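Local coordinates for protein member of s1p family of ribosomal proteins (Pyrococcus furiosus, PDB 5YH1) that carries a manganese-binding DHH domain, studied here without the rest of the protein, and probably acts as an exonuclease, at residues 32-37 and 200-205. Residues are numbered along the deposited sequence; the frame is centred on the assembly and turned at random.
Sequences EVLEAL and GMLATE
CD2 of Leu-202 is the meeting point of the contact: CD1 of Leu-37 lies 3.9 Å from it and CD2 of Leu-34 4.1 Å. Leu-37 lies roughly at right angles to Leu-202, while Leu-34 runs more obliquely to it. In this tight part one methyl each from Leu-34 and Leu-37, a turn apart on one helix, meets a single methyl of Leu-202 on the other. With CG opposite its carbonyl carbon (chi1 -74°), Leu-34 carries its two methyls across to Leu-202 and Glu-205. Its CD1 passes across the bent side chain of Glu-205, 4.2 Å from OE2, a looser approach without a hydrogen bond. That buried carboxylate is held elsewhere: OE2 by Tyr-239 and the backbone N of Leu-28, OE1 by a salt bridge to Arg-208. With both oxygens engaged, it meets the leucine methyl out of its own plane, and the nearby arginine would probably favour the charged form. In contrast to this interior, Glu-32, Glu-35 and Ala-36 occupy the solvent side of segment 32-37. The short axes come no closer than 12.2 Å, crossing at -50°, and between segments 32-37 and 200-205 the contact is made by side-chain ends. On the other side of helix 199-210, Ala-203 and Thr-204 pack on helix 66-86, whereas helix 234-245 flanks both segments through Tyr-239; Leu-202 reaches the side chain of His-163, a manganese ligand following strand 158-161 of the parallel sheet.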
# COMPACT_ATOMS: atom_id res chain seq x y z
N GLU A 32 12.14 -10.29 41.64
CA GLU A 32 11.70 -11.67 41.84
C GLU A 32 11.00 -12.22 40.59
O GLU A 32 11.07 -13.41 40.31
CB GLU A 32 10.78 -11.77 43.06
CG GLU A 32 11.53 -11.64 44.39
CD GLU A 32 12.45 -12.83 44.63
OE1 GLU A 32 11.94 -13.94 44.89
OE2 GLU A 32 13.69 -12.65 44.55
N VAL A 33 10.34 -11.33 39.85
CA VAL A 33 9.69 -11.72 38.60
C VAL A 33 10.72 -12.21 37.59
O VAL A 33 10.59 -13.30 37.05
CB VAL A 33 8.82 -10.58 38.04
CG1 VAL A 33 8.26 -10.94 36.67
CG2 VAL A 33 7.68 -10.29 39.01
N LEU A 34 11.78 -11.44 37.36
CA LEU A 34 12.83 -11.86 36.44
C LEU A 34 13.47 -13.17 36.90
O LEU A 34 13.70 -14.06 36.08
CB LEU A 34 13.89 -10.80 36.28
CG LEU A 34 13.47 -9.60 35.43
CD1 LEU A 34 14.52 -8.51 35.50
CD2 LEU A 34 13.22 -10.01 33.97
N GLU A 35 13.74 -13.28 38.21
CA GLU A 35 14.32 -14.51 38.76
C GLU A 35 13.45 -15.71 38.44
O GLU A 35 13.94 -16.73 38.02
CB GLU A 35 14.55 -14.43 40.28
CG GLU A 35 15.67 -13.49 40.70
CD GLU A 35 17.03 -13.86 40.12
OE1 GLU A 35 17.27 -15.05 39.81
OE2 GLU A 35 17.88 -12.96 39.99
N ALA A 36 12.15 -15.57 38.63
CA ALA A 36 11.21 -16.64 38.31
C ALA A 36 11.18 -16.95 36.79
O ALA A 36 10.93 -18.09 36.39
CB ALA A 36 9.82 -16.29 38.84
N LEU A 37 11.44 -15.94 35.95
CA LEU A 37 11.44 -16.11 34.48
C LEU A 37 12.78 -16.58 33.92
O LEU A 37 12.90 -16.85 32.73
CB LEU A 37 11.10 -14.78 33.80
CG LEU A 37 9.68 -14.26 33.96
CD1 LEU A 37 9.61 -12.86 33.35
CD2 LEU A 37 8.66 -15.19 33.33
N GLY A 200 10.51 -4.34 26.33
CA GLY A 200 11.86 -3.79 26.21
C GLY A 200 12.75 -4.13 27.39
O GLY A 200 13.97 -4.27 27.25
N MSE A 201 12.15 -4.25 28.57
CA MSE A 201 12.87 -4.69 29.76
C MSE A 201 13.22 -6.14 29.56
O MSE A 201 14.40 -6.52 29.60
CB MSE A 201 12.03 -4.50 31.03
CG MSE A 201 11.89 -3.03 31.39
SE MSE A 201 10.51 -2.72 32.76
CE MSE A 201 9.97 -0.96 32.06
N LEU A 202 12.22 -6.97 29.33
CA LEU A 202 12.44 -8.41 29.10
C LEU A 202 13.45 -8.68 27.98
O LEU A 202 14.35 -9.50 28.14
CB LEU A 202 11.14 -9.08 28.71
CG LEU A 202 10.04 -9.04 29.75
CD1 LEU A 202 8.72 -9.46 29.12
CD2 LEU A 202 10.40 -9.94 30.93
N ALA A 203 13.28 -7.97 26.87
CA ALA A 203 14.09 -8.22 25.68
C ALA A 203 15.53 -7.81 25.87
O ALA A 203 16.44 -8.44 25.33
CB ALA A 203 13.49 -7.51 24.47
N THR A 204 15.73 -6.73 26.61
CA THR A 204 17.10 -6.31 26.94
C THR A 204 17.79 -7.38 27.78
O THR A 204 18.94 -7.72 27.51
CB THR A 204 17.12 -4.94 27.66
OG1 THR A 204 16.63 -3.93 26.77
CG2 THR A 204 18.53 -4.58 28.09
N GLU A 205 17.09 -7.95 28.76
CA GLU A 205 17.69 -9.02 29.57
C GLU A 205 17.97 -10.26 28.70
O GLU A 205 19.07 -10.81 28.74
CB GLU A 205 16.83 -9.38 30.78
CG GLU A 205 16.56 -8.23 31.75
CD GLU A 205 17.78 -7.74 32.54
OE1 GLU A 205 18.89 -8.30 32.41
OE2 GLU A 205 17.63 -6.77 33.32